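Local coordinates for protein phytochrome Response Regulator RcpA (Tolypothrix sp. PCC 7601, PDB 1K68) that probably relays phytochrome light signals in a two-component pathway, as a CheY-like, magnesium-binding homodimer that is phosphorylated on an aspartate, at residues A[2-7]-A[41-46]; A[13-18]-A[33-38]; A[37-42]-A[48-53]. All blocks are in the same frame, centred on the assembly; numbering follows the deposited sequence.

Interaction 1. Residues A[2-7]-A[41-46]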
# COMPACT_ATOMS: atom_id res chain seq x y z
N HIS A 2 16.21 -12.40 13.06
CA HIS A 2 15.49 -11.36 12.34
C HIS A 2 16.00 -9.98 12.72
O HIS A 2 16.33 -9.71 13.88
CB HIS A 2 13.98 -11.47 12.61
CG HIS A 2 13.54 -10.84 13.89
ND1 HIS A 2 14.01 -11.24 15.13
CD2 HIS A 2 12.67 -9.83 14.13
CE1 HIS A 2 13.45 -10.50 16.07
NE2 HIS A 2 12.64 -9.64 15.49
N LYS A 3 16.07 -9.09 11.73
CA LYS A 3 16.54 -7.74 11.96
C LYS A 3 15.35 -6.82 12.19
O LYS A 3 14.28 -7.03 11.62
CB LYS A 3 17.34 -7.27 10.74
CG LYS A 3 18.49 -8.21 10.41
CD LYS A 3 19.11 -7.87 9.07
CE LYS A 3 20.26 -8.81 8.77
NZ LYS A 3 20.93 -8.46 7.49
N LYS A 4 15.52 -5.82 13.05
CA LYS A 4 14.44 -4.88 13.33
C LYS A 4 14.68 -3.54 12.63
O LYS A 4 15.78 -2.99 12.67
CB LYS A 4 14.29 -4.62 14.83
CG LYS A 4 13.21 -3.56 15.12
CD LYS A 4 13.18 -3.11 16.56
CE LYS A 4 12.54 -4.14 17.47
NZ LYS A 4 12.38 -3.60 18.85
N ILE A 5 13.63 -3.01 12.01
CA ILE A 5 13.69 -1.74 11.32
C ILE A 5 12.77 -0.76 12.04
O ILE A 5 11.59 -1.06 12.27
CB ILE A 5 13.23 -1.89 9.87
CG1 ILE A 5 14.13 -2.89 9.16
CG2 ILE A 5 13.29 -0.55 9.16
CD1 ILE A 5 13.60 -3.31 7.82
N PHE A 6 13.32 0.39 12.41
CA PHE A 6 12.57 1.42 13.12
C PHE A 6 12.24 2.54 12.13
O PHE A 6 13.14 3.24 11.65
CB PHE A 6 13.41 1.95 14.29
CG PHE A 6 12.65 2.80 15.26
CD1 PHE A 6 11.50 2.32 15.88
CD2 PHE A 6 13.11 4.06 15.61
CE1 PHE A 6 10.82 3.08 16.82
CE2 PHE A 6 12.45 4.84 16.55
CZ PHE A 6 11.30 4.35 17.16
N LEU A 7 10.96 2.67 11.81
CA LEU A 7 10.48 3.67 10.87
C LEU A 7 9.84 4.82 11.63
O LEU A 7 8.83 4.62 12.33
CB LEU A 7 9.46 3.05 9.92
CG LEU A 7 8.65 3.96 8.99
CD1 LEU A 7 9.56 4.68 7.99
CD2 LEU A 7 7.64 3.11 8.24
N MET A 41 12.68 9.21 20.01
CA MET A 41 13.75 9.24 21.00
C MET A 41 13.43 8.40 22.24
O MET A 41 14.31 7.70 22.75
CB MET A 41 14.05 10.68 21.40
CG MET A 41 14.59 11.52 20.25
SD MET A 41 16.03 10.73 19.50
CE MET A 41 17.26 11.04 20.78
N ALA A 42 12.20 8.46 22.71
CA ALA A 42 11.81 7.68 23.88
C ALA A 42 12.06 6.19 23.61
O ALA A 42 12.62 5.47 24.44
CB ALA A 42 10.34 7.92 24.22
N TYR A 43 11.64 5.74 22.43
CA TYR A 43 11.81 4.34 22.03
C TYR A 43 13.28 3.96 21.95
O TYR A 43 13.68 2.90 22.46
CB TYR A 43 11.13 4.11 20.67
CG TYR A 43 11.06 2.66 20.24
CD1 TYR A 43 9.89 1.92 20.38
CD2 TYR A 43 12.18 2.02 19.70
CE1 TYR A 43 9.83 0.58 20.00
CE2 TYR A 43 12.13 0.68 19.31
CZ TYR A 43 10.95 -0.03 19.46
OH TYR A 43 10.91 -1.35 19.09
N LEU A 44 14.09 4.80 21.32
CA LEU A 44 15.51 4.51 21.17
C LEU A 44 16.27 4.55 22.49
O LEU A 44 17.25 3.83 22.67
CB LEU A 44 16.14 5.47 20.16
CG LEU A 44 15.60 5.32 18.73
CD1 LEU A 44 16.16 6.44 17.83
CD2 LEU A 44 15.98 3.95 18.19
N ARG A 45 15.83 5.39 23.42
CA ARG A 45 16.49 5.47 24.72
C ARG A 45 15.83 4.50 25.69
O ARG A 45 16.12 4.52 26.89
CB ARG A 45 16.45 6.89 25.28
CG ARG A 45 17.30 7.90 24.54
CD ARG A 45 17.36 9.20 25.31
NE ARG A 45 18.02 10.27 24.57
CZ ARG A 45 19.28 10.23 24.14
NH1 ARG A 45 20.03 9.15 24.38
NH2 ARG A 45 19.79 11.26 23.49
N GLN A 46 14.94 3.66 25.18
CA GLN A 46 14.24 2.68 26.00
C GLN A 46 13.69 3.33 27.27
O GLN A 46 13.93 2.84 28.38
CB GLN A 46 15.18 1.54 26.37
CG GLN A 46 15.59 0.66 25.20
CD GLN A 46 16.71 -0.30 25.54
OE1 GLN A 46 17.05 -1.18 24.76
NE2 GLN A 46 17.31 -0.11 26.71

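Interaction 2. Residues A[13-18]-A[33-38]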
# COMPACT_ATOMS: atom_id res chain seq x y z
N ALA A 13 0.02 7.21 4.44
CA ALA A 13 0.13 6.68 3.09
C ALA A 13 1.53 6.10 2.89
O ALA A 13 1.67 4.98 2.40
CB ALA A 13 -0.13 7.78 2.07
N ASP A 14 2.54 6.87 3.26
CA ASP A 14 3.92 6.43 3.12
C ASP A 14 4.20 5.26 4.05
O ASP A 14 4.91 4.32 3.69
CB ASP A 14 4.90 7.57 3.43
CG ASP A 14 4.86 8.68 2.40
OD1 ASP A 14 4.42 8.42 1.26
OD2 ASP A 14 5.27 9.81 2.71
N ILE A 15 3.64 5.32 5.25
CA ILE A 15 3.83 4.24 6.21
C ILE A 15 3.34 2.96 5.58
O ILE A 15 4.02 1.93 5.63
CB ILE A 15 3.06 4.50 7.52
CG1 ILE A 15 3.72 5.65 8.29
CG2 ILE A 15 3.03 3.24 8.37
CD1 ILE A 15 2.96 6.08 9.53
N ARG A 16 2.16 3.02 4.97
CA ARG A 16 1.58 1.84 4.34
C ARG A 16 2.51 1.29 3.27
O ARG A 16 2.91 0.12 3.32
CB ARG A 16 0.22 2.15 3.71
CG ARG A 16 -0.47 0.92 3.14
CD ARG A 16 -1.85 1.19 2.54
NE ARG A 16 -1.80 1.60 1.13
CZ ARG A 16 -1.83 2.86 0.71
NH1 ARG A 16 -1.92 3.86 1.57
NH2 ARG A 16 -1.78 3.12 -0.59
N LEU A 17 2.87 2.14 2.31
CA LEU A 17 3.74 1.75 1.21
C LEU A 17 5.08 1.20 1.70
O LEU A 17 5.52 0.12 1.28
CB LEU A 17 3.95 2.95 0.28
CG LEU A 17 4.68 2.71 -1.04
CD1 LEU A 17 4.31 3.81 -2.02
CD2 LEU A 17 6.18 2.66 -0.81
N ILE A 18 5.74 1.93 2.59
CA ILE A 18 7.01 1.50 3.13
C ILE A 18 6.87 0.13 3.79
O ILE A 18 7.71 -0.75 3.58
CB ILE A 18 7.55 2.53 4.16
CG1 ILE A 18 7.85 3.84 3.44
CG2 ILE A 18 8.80 1.99 4.83
CD1 ILE A 18 8.31 4.97 4.36
N THR A 33 6.96 1.02 13.86
CA THR A 33 6.71 2.38 13.40
C THR A 33 6.19 3.32 14.48
O THR A 33 5.22 3.00 15.16
CB THR A 33 5.66 2.35 12.26
OG1 THR A 33 6.06 1.41 11.25
CG2 THR A 33 5.50 3.74 11.63
N VAL A 34 6.86 4.46 14.66
CA VAL A 34 6.40 5.48 15.60
C VAL A 34 6.17 6.70 14.73
O VAL A 34 6.84 6.88 13.71
CB VAL A 34 7.44 5.80 16.71
CG1 VAL A 34 7.57 4.62 17.65
CG2 VAL A 34 8.77 6.17 16.10
N ARG A 35 5.24 7.56 15.14
CA ARG A 35 4.86 8.71 14.33
C ARG A 35 5.31 10.12 14.67
O ARG A 35 4.84 11.08 14.07
CB ARG A 35 3.34 8.68 14.16
CG ARG A 35 2.86 7.30 13.72
CD ARG A 35 1.36 7.13 13.85
NE ARG A 35 0.70 7.17 12.55
CZ ARG A 35 0.74 8.21 11.73
NH1 ARG A 35 1.39 9.31 12.07
NH2 ARG A 35 0.11 8.16 10.57
N ASP A 36 6.21 10.27 15.64
CA ASP A 36 6.73 11.60 15.95
C ASP A 36 8.13 11.51 16.54
O ASP A 36 8.53 10.45 17.02
CB ASP A 36 5.80 12.36 16.90
CG ASP A 36 5.78 11.78 18.30
OD1 ASP A 36 4.77 11.14 18.66
OD2 ASP A 36 6.77 11.97 19.02
N GLY A 37 8.86 12.61 16.49
CA GLY A 37 10.22 12.63 17.00
C GLY A 37 10.32 12.26 18.47
O GLY A 37 11.25 11.57 18.88
N MET A 38 9.35 12.72 19.26
CA MET A 38 9.35 12.44 20.69
C MET A 38 9.33 10.94 20.95
O MET A 38 10.20 10.42 21.65
CB MET A 38 8.13 13.10 21.35
CG MET A 38 8.15 14.62 21.35
SD MET A 38 9.58 15.30 22.22
CE MET A 38 9.62 16.97 21.57

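Interaction 3. Residues A[37-42]-A[48-53]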
# COMPACT_ATOMS: atom_id res chain seq x y z
N GLY A 37 8.86 12.61 16.49
CA GLY A 37 10.22 12.63 17.00
C GLY A 37 10.32 12.26 18.47
O GLY A 37 11.25 11.57 18.88
N MET A 38 9.35 12.72 19.26
CA MET A 38 9.35 12.44 20.69
C MET A 38 9.33 10.94 20.95
O MET A 38 10.20 10.42 21.65
CB MET A 38 8.13 13.10 21.35
CG MET A 38 8.15 14.62 21.35
SD MET A 38 9.58 15.30 22.22
CE MET A 38 9.62 16.97 21.57
N GLU A 39 8.35 10.25 20.38
CA GLU A 39 8.24 8.81 20.55
C GLU A 39 9.51 8.15 20.05
O GLU A 39 10.00 7.19 20.63
CB GLU A 39 7.06 8.23 19.77
CG GLU A 39 5.71 8.81 20.14
CD GLU A 39 5.54 8.93 21.63
OE1 GLU A 39 5.71 7.92 22.35
OE2 GLU A 39 5.22 10.05 22.08
N ALA A 40 10.04 8.69 18.95
CA ALA A 40 11.25 8.15 18.36
C ALA A 40 12.37 8.07 19.39
O ALA A 40 12.94 7.01 19.63
CB ALA A 40 11.68 9.01 17.18
N MET A 41 12.68 9.21 20.01
CA MET A 41 13.75 9.24 21.00
C MET A 41 13.43 8.40 22.24
O MET A 41 14.31 7.70 22.75
CB MET A 41 14.05 10.68 21.40
CG MET A 41 14.59 11.52 20.25
SD MET A 41 16.03 10.73 19.50
CE MET A 41 17.26 11.04 20.78
N ALA A 42 12.20 8.46 22.71
CA ALA A 42 11.81 7.68 23.88
C ALA A 42 12.06 6.19 23.61
O ALA A 42 12.62 5.47 24.44
CB ALA A 42 10.34 7.92 24.22
N GLY A 48 10.46 4.55 29.59
CA GLY A 48 9.05 4.28 29.85
C GLY A 48 8.57 2.95 29.31
O GLY A 48 9.24 1.92 29.46
N GLU A 49 7.39 2.95 28.69
CA GLU A 49 6.82 1.73 28.15
C GLU A 49 7.81 1.02 27.23
O GLU A 49 7.80 -0.21 27.12
CB GLU A 49 5.54 2.05 27.37
CG GLU A 49 5.75 2.94 26.16
CD GLU A 49 4.57 2.91 25.21
OE1 GLU A 49 4.23 1.82 24.71
OE2 GLU A 49 3.98 3.98 24.97
N TYR A 50 8.67 1.80 26.58
CA TYR A 50 9.66 1.23 25.68
C TYR A 50 10.85 0.72 26.48
O TYR A 50 11.98 0.72 26.00
CB TYR A 50 10.12 2.30 24.69
CG TYR A 50 8.98 2.99 23.96
CD1 TYR A 50 8.78 4.36 24.08
CD2 TYR A 50 8.10 2.26 23.15
CE1 TYR A 50 7.76 5.00 23.39
CE2 TYR A 50 7.07 2.89 22.46
CZ TYR A 50 6.91 4.26 22.58
OH TYR A 50 5.91 4.89 21.87
N ALA A 51 10.58 0.27 27.70
CA ALA A 51 11.63 -0.24 28.55
C ALA A 51 12.39 -1.44 27.99
O ALA A 51 13.61 -1.48 28.07
N ASN A 52 11.67 -2.40 27.43
CA ASN A 52 12.32 -3.59 26.88
C ASN A 52 12.40 -3.65 25.36
O ASN A 52 12.87 -4.64 24.80
CB ASN A 52 11.60 -4.84 27.39
CG ASN A 52 11.61 -4.93 28.90
OD1 ASN A 52 12.67 -5.00 29.52
ND2 ASN A 52 10.42 -4.92 29.50
N ALA A 53 11.95 -2.59 24.69
CA ALA A 53 12.00 -2.54 23.23
C ALA A 53 13.46 -2.69 22.79
O ALA A 53 14.30 -1.84 23.10
CB ALA A 53 11.43 -1.23 22.73

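Interaction 1. Residues A[2-7]-A[41-46]
Phe6 and Tyr43 lay their rings together where helix 37-44 packs on strand 4-8 of the parallel sheet in this CheY-like (beta/alpha)5 receiver fold. The pairing is an offset stack: centroids lie 4.4 Å apart and the planes differ by 20°. Phe6 CE1 comes over one face of the tyrosine ring, displaced toward its rim, and reaches Tyr43 CD2 at 3.4 Å. Phe6 CZ slides further inward to Tyr43 CB at 3.5 Å, so the phenylalanine tip also covers the root of its partner. With CG anti to the backbone N (chi1 -172°), Tyr43 runs out from the helix past Phe6, and its hydroxyl arrives at Lys4. This stack is the tightly packed part. Leu44 sits more loosely, its CD2 meeting Phe6 CD2 obliquely at 3.9 Å, and Ile59 of the neighbouring strand 58-60 and Pro56 fill in around these two residues. Toward solvent the segments diverge: His2 and Gln46 are exposed and do not meet. Gln46, with positive phi, is the C-prime residue of the Schellman motif that ends the helix. Were Tyr43 an alanine, the Phe6 ring would probably face a gap and the buried Lys4 ammonium would lose one of its acceptors. The lysine chain bends at its third torsion (chi3 -75°) to bring that group to the edge of the tyrosine, where it has a second acceptor in Ser54 O; near the ring plane, Lys4 NZ donates to Tyr43 OH at 2.7 Å.

Interaction 2. Residues A[13-18]-A[33-38]
Ile15 of helix 12-23 reaches across to Thr33 of strand 30-34 and Arg35 just beyond it, closing the beta-alpha-beta unit made by strand 4-8, this helix and strand 30-34. Ahead of it in the helix, Asp14 turns to another part of the fold and forms a salt bridge with Lys114. Ile15 itself carries the contact with both branches. Its CG2, anti to the backbone N, comes up to Thr33 CG2 at 4.1 Å, while the longer arm, extended at chi2 (174°), carries CD1 to within 4.0 Å of the same Thr33 CG2. That CD1 also lies over one face of the Arg35 guanidinium, 3.6 Å above its plane and offset toward the rim, with Arg35 NH2 the nearest atom at 3.7 Å. The two side chains cross at about a right angle, and a bend at chi3 (106°) folds the arginine end back toward the helix. Next come Arg16, which makes a salt bridge with Asp80 of the second subunit, and Leu17, which packs on helix 118-135; Ile18 then returns to the sheet at Leu7. No hydrogen bond joins the two segments, so apolar contact is what Ile15 contributes. CD1 lies above part of one face, which leaves the in-plane N-H directions to polar partners, such as the weak bond from Arg35 NH2 to O of the magnesium ligand Asp10.

Interaction 3. Residues A[37-42]-A[48-53]
The loop between helix 37-44 and strand 58-60 folds back on the helix it has just left, and Tyr50 makes the contact, lying beside Ala42 and reaching Glu39. Its CB heads toward the helix and CG stands anti to the carbonyl carbon (chi1 -52°), which sends the ring along the helix surface toward the previous turn. At the near end of the ring, Tyr50 CD1 lies 3.8 Å from the backbone carbon Ala42 C. The methyl of the same alanine is close as well, with Ala42 CB at 3.9 Å from Tyr50 CD1. At the far end Tyr50 OH donates a hydrogen bond of 3.1 Å to Glu39 OE1. The carboxylate oxygen lies in the plane of the ring, at its edge, and accepts through its anti lone pair, the one directed away from OE2. Carboxylate and ring planes are turned 57° against each other. A bend at chi2 (-44°) curls the Glu39 chain and swings its carboxylate round to the hydroxyl. In the doubly wound receiver fold this helix and loop form the crossover from strand 30-34 to strand 58-60, and Glu39 belongs to the first turn of the helix. Its backbone N donates to OD2 of the N-cap residue Asp36, while its carboxylate accepts from the loop. Glu49 adds a cover from within the loop, its CG standing 3.7 Å above the centre of the Tyr50 ring, and the ring of Tyr43 meets Tyr50 as well. Glu49 OE2 comes to 5.0 Å from Glu39 OE1, a pairing of like charges that would probably raise the proton affinity of both carboxylates somewhat, whereas the hydrogen bond from Tyr50 OH should stabilise the charge on Glu39.

In the fold
Helix 37-44 carries interactions 1 and 3; its first residues take no part in interaction 2. Interaction 1 is the buried one: its aromatic stack and lysine-hydroxyl bond fix the helix to strand 4-8. Interaction 2 lies nested within the chain loop that interaction 1 closes. Partly buried and without a hydrogen bond between its segments, it joins helix 12-23 to strand 30-34, next to strand 4-8 in the sheet, where Leu7 O probably bonds Val34 N. Interaction 3 is at the surface, a tyrosine-carboxylate bond tying the following loop to the helix. Tyr43 CD1 and Tyr50 CD2, 3.3 Å apart, connect interactions 1 and 3, while Val34 packs against Glu39 and Ala40 between interactions 2 and 3.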